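Local atomic coordinates of elongation factor G (Thermus thermophilus, PDB entry 2DY1), a protein that binds GTP together with a magnesium ion and, as a member of the elongation factor G family, probably acts as a translational GTPase in ribosomal translocation. Residues Lys290-Pro295 against Val300-Leu305; His327-Met332 against Leu336-Glu341; Leu571-Tyr576 against Ala596-Ile601; Leu623-Ala628 against Gly637-Glu642. All blocks are in the same frame, centred on the assembly; numbering follows the deposited sequence.

Contact 1. Residues Lys290-Pro295 against Val300-Leu305; sequences KVQVDP and VAYLRL
K290 meets Y302 twice, by backbone and by side chain. Its carbonyl O accepts the Y302 amide N at 2.9 Å, and its CG lies 3.5 Å from Y302 CB. With chi1 at 70°, CG is wedged between its own N and carbonyl carbon, which sends the chain slantwise across the tyrosine, and CE rides over the rim of one ring face. The ammonium lies far from the ring, so any cation-pi attraction to Y302 is at most weak. NZ bonds to OE1 of Q292 at 2.9 Å from above the amide's carbonyl plane and forms a salt bridge with E90. V291, on the other face with A301, sits in a non-hydrogen-bonded pair and brings its CA within 3.5 Å of V300 O, a CA-H...O contact. The two strands form an antiparallel beta hairpin, inner, neighbouring strands of the beta barrel of domain 2. Q292 is locked to V300 by both backbone bonds of a hydrogen-bonded pair, Q292 N to V300 O at 3.0 Å and V300 N to Q292 O at 2.9 Å. Its CG packs 3.6 Å from Y302 OH, while the amide end turns away: OE1 also takes R63, and NE2 donates in its own plane to D294 OD2 at 2.9 Å. D294 OD2 also pairs with R439, and OD1 accepts a bond from a water that also contacts the hydroxyl of Y302.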
# COMPACT_ATOMS: atom_id res chain seq x y z
N LYS A 290 -6.47 -5.05 -10.56
CA LYS A 290 -7.14 -5.32 -9.28
C LYS A 290 -8.13 -6.45 -9.43
O LYS A 290 -8.54 -6.81 -10.55
CB LYS A 290 -7.88 -4.08 -8.73
CG LYS A 290 -9.11 -3.68 -9.52
CD LYS A 290 -10.00 -2.67 -8.79
CE LYS A 290 -10.90 -3.39 -7.77
NZ LYS A 290 -11.52 -2.44 -6.77
N VAL A 291 -8.56 -6.96 -8.28
CA VAL A 291 -9.49 -8.07 -8.26
C VAL A 291 -10.53 -7.83 -7.17
O VAL A 291 -10.20 -7.26 -6.12
CB VAL A 291 -8.75 -9.38 -7.90
CG1 VAL A 291 -9.74 -10.49 -7.55
CG2 VAL A 291 -7.87 -9.83 -9.09
N GLN A 292 -11.79 -8.16 -7.46
CA GLN A 292 -12.84 -8.12 -6.42
C GLN A 292 -13.34 -9.55 -6.26
O GLN A 292 -13.35 -10.30 -7.21
CB GLN A 292 -14.07 -7.30 -6.82
CG GLN A 292 -13.93 -5.79 -6.77
CD GLN A 292 -13.57 -5.29 -5.38
OE1 GLN A 292 -12.53 -4.67 -5.18
NE2 GLN A 292 -14.46 -5.54 -4.41
N VAL A 293 -13.74 -9.93 -5.04
CA VAL A 293 -14.38 -11.24 -4.84
C VAL A 293 -15.57 -10.82 -3.96
O VAL A 293 -15.59 -11.06 -2.75
CB VAL A 293 -13.47 -12.27 -4.09
CG1 VAL A 293 -14.15 -13.64 -4.06
CG2 VAL A 293 -12.12 -12.40 -4.78
N ASP A 294 -16.53 -10.12 -4.58
CA ASP A 294 -17.71 -9.61 -3.86
C ASP A 294 -18.66 -10.75 -3.51
O ASP A 294 -18.89 -11.63 -4.32
CB ASP A 294 -18.48 -8.60 -4.73
CG ASP A 294 -17.72 -7.28 -4.95
OD1 ASP A 294 -17.88 -6.66 -6.02
OD2 ASP A 294 -16.97 -6.85 -4.05
N PRO A 295 -19.22 -10.74 -2.29
CA PRO A 295 -20.14 -11.81 -1.93
C PRO A 295 -21.24 -11.99 -2.99
O PRO A 295 -21.82 -11.00 -3.46
CB PRO A 295 -20.70 -11.35 -0.60
CG PRO A 295 -19.55 -10.61 0.01
CD PRO A 295 -19.00 -9.82 -1.17
N VAL A 300 -13.94 -11.36 -9.82
CA VAL A 300 -13.98 -10.53 -11.02
C VAL A 300 -12.60 -9.88 -11.13
O VAL A 300 -12.13 -9.26 -10.19
CB VAL A 300 -15.06 -9.41 -10.94
CG1 VAL A 300 -14.94 -8.50 -12.16
CG2 VAL A 300 -16.44 -10.03 -10.89
N ALA A 301 -11.96 -10.05 -12.29
CA ALA A 301 -10.64 -9.48 -12.54
C ALA A 301 -10.85 -8.21 -13.35
O ALA A 301 -11.67 -8.17 -14.28
CB ALA A 301 -9.77 -10.48 -13.33
N TYR A 302 -10.15 -7.15 -12.96
CA TYR A 302 -10.27 -5.88 -13.64
C TYR A 302 -9.03 -5.70 -14.48
O TYR A 302 -7.91 -5.64 -13.97
CB TYR A 302 -10.43 -4.76 -12.61
CG TYR A 302 -11.76 -4.88 -11.89
CD1 TYR A 302 -12.85 -4.09 -12.25
CD2 TYR A 302 -11.93 -5.83 -10.89
CE1 TYR A 302 -14.09 -4.25 -11.61
CE2 TYR A 302 -13.17 -6.00 -10.26
CZ TYR A 302 -14.22 -5.21 -10.62
OH TYR A 302 -15.43 -5.40 -9.98
N LEU A 303 -9.26 -5.61 -15.78
CA LEU A 303 -8.18 -5.54 -16.75
C LEU A 303 -8.08 -4.23 -17.45
O LEU A 303 -9.07 -3.71 -17.93
CB LEU A 303 -8.40 -6.60 -17.83
CG LEU A 303 -7.97 -8.05 -17.69
CD1 LEU A 303 -8.59 -8.66 -16.46
CD2 LEU A 303 -8.42 -8.80 -18.96
N ARG A 304 -6.87 -3.69 -17.53
CA ARG A 304 -6.64 -2.49 -18.32
C ARG A 304 -6.07 -2.98 -19.65
O ARG A 304 -5.10 -3.74 -19.66
CB ARG A 304 -5.62 -1.56 -17.66
CG ARG A 304 -5.01 -0.54 -18.66
CD ARG A 304 -6.05 0.46 -19.18
NE ARG A 304 -5.56 1.09 -20.42
CZ ARG A 304 -4.71 2.11 -20.50
NH1 ARG A 304 -4.22 2.68 -19.40
NH2 ARG A 304 -4.30 2.51 -21.70
N LEU A 305 -6.67 -2.54 -20.75
CA LEU A 305 -6.17 -2.89 -22.08
C LEU A 305 -5.32 -1.69 -22.48
O LEU A 305 -5.84 -0.60 -22.76
CB LEU A 305 -7.34 -3.08 -23.06
CG LEU A 305 -6.98 -3.49 -24.50
CD1 LEU A 305 -6.20 -4.80 -24.49
CD2 LEU A 305 -8.26 -3.63 -25.31
O HOH W 1 -17.08 -7.28 -8.61

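Contact 2. Residues His327-Met332 against Leu336-Glu341; sequences HLYVPM and LLEVEE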
# COMPACT_ATOMS: atom_id res chain seq x y z
N HIS A 327 -17.36 -13.03 -23.63
CA HIS A 327 -18.14 -11.81 -23.47
C HIS A 327 -17.21 -10.74 -22.92
O HIS A 327 -16.31 -11.03 -22.12
CB HIS A 327 -19.30 -12.01 -22.50
CG HIS A 327 -20.30 -13.03 -22.95
ND1 HIS A 327 -21.32 -12.74 -23.83
CD2 HIS A 327 -20.41 -14.35 -22.67
CE1 HIS A 327 -22.00 -13.84 -24.09
NE2 HIS A 327 -21.47 -14.83 -23.40
N LEU A 328 -17.40 -9.52 -23.38
CA LEU A 328 -16.60 -8.39 -22.91
C LEU A 328 -17.51 -7.53 -22.05
O LEU A 328 -18.63 -7.24 -22.45
CB LEU A 328 -16.10 -7.56 -24.09
CG LEU A 328 -15.22 -8.32 -25.11
CD1 LEU A 328 -14.81 -7.37 -26.21
CD2 LEU A 328 -13.98 -8.89 -24.42
N TYR A 329 -17.02 -7.12 -20.88
CA TYR A 329 -17.81 -6.27 -19.99
C TYR A 329 -16.99 -5.11 -19.49
O TYR A 329 -15.81 -5.29 -19.17
CB TYR A 329 -18.26 -7.03 -18.74
CG TYR A 329 -19.06 -8.28 -18.98
CD1 TYR A 329 -20.43 -8.21 -19.20
CD2 TYR A 329 -18.43 -9.52 -19.01
CE1 TYR A 329 -21.16 -9.38 -19.45
CE2 TYR A 329 -19.15 -10.67 -19.25
CZ TYR A 329 -20.51 -10.59 -19.47
OH TYR A 329 -21.22 -11.75 -19.71
N VAL A 330 -17.62 -3.94 -19.40
CA VAL A 330 -16.97 -2.75 -18.84
C VAL A 330 -17.65 -2.58 -17.49
O VAL A 330 -18.87 -2.65 -17.38
CB VAL A 330 -17.23 -1.50 -19.70
CG1 VAL A 330 -16.84 -0.28 -18.92
CG2 VAL A 330 -16.41 -1.56 -21.00
N PRO A 331 -16.86 -2.34 -16.43
CA PRO A 331 -17.43 -2.17 -15.10
C PRO A 331 -17.85 -0.74 -14.79
O PRO A 331 -17.24 0.22 -15.27
CB PRO A 331 -16.31 -2.63 -14.18
CG PRO A 331 -15.07 -2.26 -14.93
CD PRO A 331 -15.39 -2.45 -16.39
N MET A 332 -18.94 -0.61 -14.05
CA MET A 332 -19.42 0.69 -13.58
C MET A 332 -19.71 0.37 -12.14
O MET A 332 -20.78 -0.14 -11.80
CB MET A 332 -20.69 1.15 -14.29
CG MET A 332 -21.20 2.48 -13.73
SD MET A 332 -22.51 3.21 -14.75
CE MET A 332 -21.59 3.79 -16.08
N LEU A 336 -21.50 -4.93 -14.25
CA LEU A 336 -20.71 -5.27 -15.44
C LEU A 336 -21.62 -5.05 -16.62
O LEU A 336 -22.70 -5.65 -16.71
CB LEU A 336 -20.24 -6.73 -15.39
CG LEU A 336 -19.19 -7.09 -14.35
CD1 LEU A 336 -18.80 -8.55 -14.50
CD2 LEU A 336 -17.97 -6.19 -14.54
N LEU A 337 -21.21 -4.16 -17.53
CA LEU A 337 -22.02 -3.83 -18.70
C LEU A 337 -21.41 -4.48 -19.94
O LEU A 337 -20.25 -4.24 -20.25
CB LEU A 337 -22.06 -2.30 -18.87
CG LEU A 337 -22.28 -1.50 -17.57
CD1 LEU A 337 -22.13 -0.01 -17.82
CD2 LEU A 337 -23.65 -1.81 -17.02
N GLU A 338 -22.19 -5.28 -20.66
CA GLU A 338 -21.64 -5.96 -21.82
C GLU A 338 -21.43 -5.01 -23.00
O GLU A 338 -22.25 -4.12 -23.28
CB GLU A 338 -22.53 -7.14 -22.23
CG GLU A 338 -21.90 -7.98 -23.33
CD GLU A 338 -22.48 -9.38 -23.46
OE1 GLU A 338 -23.54 -9.67 -22.87
OE2 GLU A 338 -21.86 -10.19 -24.17
N VAL A 339 -20.30 -5.18 -23.68
CA VAL A 339 -19.97 -4.37 -24.83
C VAL A 339 -19.59 -5.31 -25.96
O VAL A 339 -19.30 -6.47 -25.73
CB VAL A 339 -18.82 -3.39 -24.55
CG1 VAL A 339 -19.26 -2.39 -23.47
CG2 VAL A 339 -17.55 -4.12 -24.14
N GLU A 340 -19.62 -4.80 -27.18
CA GLU A 340 -19.31 -5.63 -28.34
C GLU A 340 -17.89 -5.48 -28.87
O GLU A 340 -17.52 -6.16 -29.82
CB GLU A 340 -20.32 -5.36 -29.46
CG GLU A 340 -21.77 -5.60 -29.03
CD GLU A 340 -21.96 -6.93 -28.31
OE1 GLU A 340 -21.58 -7.98 -28.87
OE2 GLU A 340 -22.49 -6.91 -27.17
N GLU A 341 -17.11 -4.58 -28.27
CA GLU A 341 -15.72 -4.41 -28.66
C GLU A 341 -15.04 -3.63 -27.56
O GLU A 341 -15.70 -2.96 -26.78
CB GLU A 341 -15.58 -3.63 -29.97
CG GLU A 341 -16.01 -2.18 -29.88
CD GLU A 341 -15.88 -1.45 -31.21
OE1 GLU A 341 -15.12 -1.92 -32.09
OE2 GLU A 341 -16.53 -0.39 -31.38
O HOH W 2 -19.55 -9.33 -25.33
O HOH W 3 -23.71 -11.42 -20.71
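H327 and E338 meet through a short hydrogen bond, ND1 donating to OE2 at 2.6 Å. The oxygen lies near the imidazole plane, at the ring edge, but ND1 reaches the syn side of OE2 from 30° out of the carboxylate plane, and the two planes are steeply inclined to each other. E338 spans this gap because CG is trans to the backbone N (chi1 -173°) and the chain beyond it is extended. On the same side of the strands as E338, Y329 lays CE1 3.8 Å from E338 CB and sets its CB 3.9 Å from CB of L336, whose CD2 in turn touches P331 CB. A water joins Y329 OH to the other carboxylate oxygen, OE1. With an alanine here, E338 CB and L336 would probably lose their aromatic neighbour, and the water link to OE1 would be broken. These residues belong to an antiparallel beta hairpin in domain 2, the N-to-C directions of its two short strand segments 143° apart. The opposite face is apolar: V330 CG2 meets V339 CG1, and L328 CB lies 3.7 Å from V339 CG2. Between the two faces, the backbones of V330 and L337 exchange two bonds, each 2.8 Å long, which fix the register. A second water accepts from L328 N and lies within hydrogen-bonding distance of both E338 OE2 and V339 O. Further out, V330 and M332 rest on P68 of strand 65-71 in the GTP-binding domain, P331 touches V66, and E341 OE1 forms a salt bridge with R309.

Contact 3. Residues Leu571-Tyr576 against Ala596-Ile601; sequences LLEPIY and ARRGRI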
# COMPACT_ATOMS: atom_id res chain seq x y z
N LEU A 571 16.78 -13.98 30.26
CA LEU A 571 15.74 -13.66 29.27
C LEU A 571 16.12 -12.47 28.39
O LEU A 571 16.66 -11.47 28.87
CB LEU A 571 14.43 -13.35 29.99
CG LEU A 571 13.18 -13.27 29.10
CD1 LEU A 571 12.82 -14.66 28.60
CD2 LEU A 571 12.03 -12.70 29.91
N LEU A 572 15.84 -12.60 27.10
CA LEU A 572 16.13 -11.55 26.13
C LEU A 572 14.83 -11.12 25.46
O LEU A 572 13.91 -11.91 25.34
CB LEU A 572 17.10 -12.05 25.05
CG LEU A 572 18.47 -12.59 25.48
CD1 LEU A 572 19.20 -13.09 24.25
CD2 LEU A 572 19.27 -11.49 26.17
N GLU A 573 14.77 -9.86 25.03
CA GLU A 573 13.58 -9.37 24.35
C GLU A 573 14.02 -8.59 23.13
O GLU A 573 15.12 -8.04 23.09
CB GLU A 573 12.74 -8.48 25.27
CG GLU A 573 13.36 -7.14 25.60
CD GLU A 573 12.47 -6.31 26.51
OE1 GLU A 573 11.25 -6.24 26.24
OE2 GLU A 573 12.98 -5.73 27.49
N PRO A 574 13.16 -8.53 22.09
CA PRO A 574 13.61 -7.77 20.93
C PRO A 574 13.49 -6.26 21.13
O PRO A 574 12.51 -5.77 21.69
CB PRO A 574 12.72 -8.30 19.81
CG PRO A 574 11.50 -8.75 20.51
CD PRO A 574 11.99 -9.35 21.79
N ILE A 575 14.52 -5.55 20.68
CA ILE A 575 14.60 -4.09 20.76
C ILE A 575 14.48 -3.55 19.34
O ILE A 575 15.11 -4.06 18.42
CB ILE A 575 15.95 -3.64 21.36
CG1 ILE A 575 16.11 -4.19 22.78
CG2 ILE A 575 16.05 -2.10 21.35
CD1 ILE A 575 14.96 -3.88 23.71
N TYR A 576 13.66 -2.52 19.15
CA TYR A 576 13.47 -1.94 17.84
C TYR A 576 13.93 -0.48 17.77
O TYR A 576 13.99 0.21 18.79
CB TYR A 576 11.98 -2.00 17.44
CG TYR A 576 11.54 -3.35 16.89
CD1 TYR A 576 11.71 -4.52 17.62
CD2 TYR A 576 11.01 -3.44 15.60
CE1 TYR A 576 11.37 -5.77 17.08
CE2 TYR A 576 10.66 -4.67 15.05
CZ TYR A 576 10.85 -5.83 15.79
OH TYR A 576 10.55 -7.05 15.23
N ALA A 596 7.63 6.30 28.99
CA ALA A 596 6.80 5.33 29.69
C ALA A 596 6.83 3.97 28.99
O ALA A 596 6.40 2.96 29.55
CB ALA A 596 5.36 5.84 29.78
N ARG A 597 7.35 3.95 27.76
CA ARG A 597 7.44 2.70 27.00
C ARG A 597 8.87 2.15 27.08
O ARG A 597 9.28 1.32 26.27
CB ARG A 597 7.05 2.94 25.53
CG ARG A 597 5.57 3.26 25.31
CD ARG A 597 5.29 3.67 23.86
NE ARG A 597 3.93 4.20 23.68
CZ ARG A 597 2.84 3.45 23.55
NH1 ARG A 597 2.91 2.12 23.56
NH2 ARG A 597 1.65 4.04 23.42
N ARG A 598 9.62 2.63 28.07
CA ARG A 598 11.00 2.22 28.28
C ARG A 598 11.86 2.58 27.09
O ARG A 598 12.84 1.89 26.79
CB ARG A 598 11.08 0.71 28.53
CG ARG A 598 10.31 0.23 29.75
CD ARG A 598 10.69 -1.19 30.11
NE ARG A 598 10.08 -2.19 29.24
CZ ARG A 598 10.72 -3.22 28.70
NH1 ARG A 598 12.02 -3.40 28.94
NH2 ARG A 598 10.06 -4.09 27.94
N GLY A 599 11.50 3.66 26.41
CA GLY A 599 12.26 4.07 25.25
C GLY A 599 13.53 4.83 25.58
O GLY A 599 13.65 5.47 26.63
N ARG A 600 14.50 4.74 24.68
CA ARG A 600 15.77 5.42 24.85
C ARG A 600 15.94 6.38 23.69
O ARG A 600 16.13 5.95 22.54
CB ARG A 600 16.92 4.41 24.88
CG ARG A 600 18.13 4.84 24.06
CD ARG A 600 19.38 4.08 24.47
NE ARG A 600 20.46 4.30 23.52
CZ ARG A 600 21.71 3.89 23.71
NH1 ARG A 600 22.04 3.23 24.82
NH2 ARG A 600 22.63 4.12 22.78
N ILE A 601 15.85 7.67 23.98
CA ILE A 601 15.99 8.67 22.93
C ILE A 601 17.44 8.69 22.48
O ILE A 601 18.35 8.82 23.30
CB ILE A 601 15.58 10.07 23.44
CG1 ILE A 601 14.18 10.01 24.06
CG2 ILE A 601 15.60 11.07 22.29
CD1 ILE A 601 13.70 11.32 24.64
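E573 and R598 face each other in an end-on, bidentate salt bridge that ties strand 569-583 to the Schellman turn closing helix 587-596, within the C-terminal domain of the factor. Each carboxylate oxygen takes one guanidinium nitrogen: R598 NH1 donates to E573 OE2 at 2.9 Å and R598 NH2 to E573 OE1 at 3.0 Å. Both bonds are nearly straight. The two flat groups are almost coplanar, and OE1 offers its syn lone pair, so the paired bonds restrain either group from turning about its long axis. The side chains arrive from opposite directions. E573 starts from a CG lodged between its backbone N and carbonyl carbon (chi1 70°) and then runs straight out to the carboxylate.

The glutamate end is the closely packed one: E573 is buried, touching Y456, V649 and P618, and the arginine would probably offset much of the cost of burying its charge. R598 is partly exposed. Its side chain also touches P618 and L653 of helix 651-663, and its NH2 has a long, weak ion pair with E621. Beyond this pair the two segments do not meet, and only 79 Å² is buried between them. R598 itself takes a positive phi as the C-prime residue of the Schellman motif, in which G599 N reaches back to L594 O and R598 N to Q595 O. R598 bends at chi3 on its way to the strand, and E573 OE2 lies almost exactly in the guanidinium plane at NH1, 2° out of it.

Contact 4. Residues Leu623-Ala628 against Gly637-Glu642; sequences LEYYKA and GAYTLE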
# COMPACT_ATOMS: atom_id res chain seq x y z
N LEU A 623 3.80 -2.57 20.34
CA LEU A 623 3.06 -3.38 19.37
C LEU A 623 1.80 -2.68 18.88
O LEU A 623 1.27 -3.01 17.82
CB LEU A 623 2.72 -4.74 19.96
CG LEU A 623 3.91 -5.71 19.94
CD1 LEU A 623 3.60 -6.92 20.80
CD2 LEU A 623 4.20 -6.13 18.51
N GLU A 624 1.31 -1.71 19.66
CA GLU A 624 0.13 -0.96 19.24
C GLU A 624 0.44 0.52 19.20
O GLU A 624 -0.46 1.34 19.37
CB GLU A 624 -1.06 -1.22 20.16
CG GLU A 624 -1.58 -2.63 20.06
CD GLU A 624 -3.00 -2.77 20.53
OE1 GLU A 624 -3.29 -2.41 21.69
OE2 GLU A 624 -3.84 -3.23 19.73
N TYR A 625 1.70 0.86 18.96
CA TYR A 625 2.08 2.25 18.89
C TYR A 625 1.26 2.91 17.77
O TYR A 625 0.88 4.08 17.87
CB TYR A 625 3.58 2.38 18.61
CG TYR A 625 4.14 3.77 18.85
CD1 TYR A 625 4.76 4.48 17.83
CD2 TYR A 625 4.03 4.38 20.11
CE1 TYR A 625 5.27 5.77 18.05
CE2 TYR A 625 4.53 5.67 20.34
CZ TYR A 625 5.15 6.35 19.31
OH TYR A 625 5.64 7.62 19.53
N TYR A 626 0.96 2.15 16.71
CA TYR A 626 0.19 2.68 15.59
C TYR A 626 -1.18 3.21 16.03
O TYR A 626 -1.72 4.11 15.39
CB TYR A 626 0.02 1.63 14.47
CG TYR A 626 -0.92 0.48 14.78
CD1 TYR A 626 -0.52 -0.59 15.58
CD2 TYR A 626 -2.21 0.45 14.22
CE1 TYR A 626 -1.37 -1.66 15.82
CE2 TYR A 626 -3.07 -0.62 14.46
CZ TYR A 626 -2.64 -1.67 15.26
OH TYR A 626 -3.48 -2.74 15.46
N LYS A 627 -1.73 2.67 17.12
CA LYS A 627 -3.04 3.12 17.60
C LYS A 627 -2.95 4.38 18.45
O LYS A 627 -3.87 5.18 18.48
CB LYS A 627 -3.72 2.02 18.43
CG LYS A 627 -4.22 0.82 17.63
CD LYS A 627 -5.06 -0.11 18.50
CE LYS A 627 -5.57 -1.29 17.70
NZ LYS A 627 -6.31 -2.28 18.56
N ALA A 628 -1.82 4.55 19.14
CA ALA A 628 -1.63 5.68 20.03
C ALA A 628 -1.01 6.92 19.40
O ALA A 628 -1.25 8.04 19.86
CB ALA A 628 -0.79 5.25 21.23
N GLY A 637 1.37 13.00 13.33
CA GLY A 637 2.55 12.16 13.42
C GLY A 637 2.62 10.96 12.49
O GLY A 637 1.62 10.49 11.95
N ALA A 638 3.84 10.47 12.31
CA ALA A 638 4.13 9.31 11.48
C ALA A 638 5.25 8.58 12.21
O ALA A 638 5.94 9.17 13.05
CB ALA A 638 4.59 9.74 10.09
N TYR A 639 5.46 7.30 11.91
CA TYR A 639 6.50 6.55 12.60
C TYR A 639 6.96 5.35 11.79
O TYR A 639 6.26 4.89 10.89
CB TYR A 639 5.96 6.05 13.94
CG TYR A 639 5.15 4.78 13.80
CD1 TYR A 639 5.77 3.53 13.84
CD2 TYR A 639 3.79 4.83 13.51
CE1 TYR A 639 5.05 2.36 13.59
CE2 TYR A 639 3.06 3.67 13.26
CZ TYR A 639 3.69 2.44 13.30
OH TYR A 639 2.99 1.30 12.99
N THR A 640 8.13 4.83 12.15
CA THR A 640 8.67 3.63 11.53
C THR A 640 9.32 2.82 12.65
O THR A 640 9.97 3.38 13.53
CB THR A 640 9.75 3.93 10.46
OG1 THR A 640 10.90 4.51 11.09
CG2 THR A 640 9.22 4.86 9.39
N LEU A 641 9.11 1.51 12.62
CA LEU A 641 9.70 0.61 13.61
C LEU A 641 10.51 -0.43 12.85
O LEU A 641 10.04 -0.98 11.85
CB LEU A 641 8.60 -0.10 14.42
CG LEU A 641 8.02 0.61 15.64
CD1 LEU A 641 6.78 -0.15 16.15
CD2 LEU A 641 9.08 0.70 16.73
N GLU A 642 11.72 -0.70 13.31
CA GLU A 642 12.57 -1.70 12.66
C GLU A 642 13.37 -2.44 13.71
O GLU A 642 13.85 -1.85 14.68
CB GLU A 642 13.54 -1.03 11.67
CG GLU A 642 12.87 -0.41 10.46
CD GLU A 642 13.87 0.08 9.43
OE1 GLU A 642 13.44 0.52 8.34
OE2 GLU A 642 15.09 0.03 9.70
O HOH W 4 2.77 -0.15 16.16
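Y639 and Y625 form an edge-to-face, T-shaped aromatic pair that packs the first turn of helix 625-633 against strand 638-648 in the C-terminal domain. The edge of Y625 is directed at one face of Y639, the planes lying 84° apart and the centroids 5.7 Å. The touching atom is CD1 of Y625, 4.1 Å from Y639 CG, so the edge comes over the CG end of the ring rather than its centre. Y625 gets there with CG trans to the backbone N (chi1 -166°). It is buried and also packs on V590, D593 and L594 of helix 587-596 and on V580 of strand 569-583.

Y639 is the hub, since it reaches Y626 as well. Its CE2 lies 3.9 Å from Y626 CB and its OH 3.3 Å from the same CB, bringing the phenol end against the start of the helix. A serine in place of Y639 would probably open a gap beside the Y625 edge and leave Y626 CB without this cover. The ring of Y626 itself leads away from the strand, toward V383 and V385 of strand 383-389, with CG of K627 over one of its faces. At the helix start a water accepts from Y626 N at 3.0 Å and lies 3.5 Å from Y639 OH, a weak link.

How the contacts relate
The four contacts follow one another along the chain, none nested in or crossing another. Contact 1 closes the tight turn between strands 285-294 and 298-307, and contact 2 that between strands 323-332 and 335-343; both hairpins lie in domain 2 and touch where Y302 CE1 packs on P331 CB. Contact 3 closes a longer loop that includes helix 587-596, and contact 4 the short link from helix 625-633 to strand 638-648. These two share the C-terminal domain: strands 569-583 and 638-648 are sheet neighbours, and R597 packs on Y625 and A628. The two pairs lie on opposite sides of the chain's centre, the centres of contacts 2 and 3 about 56 Å apart.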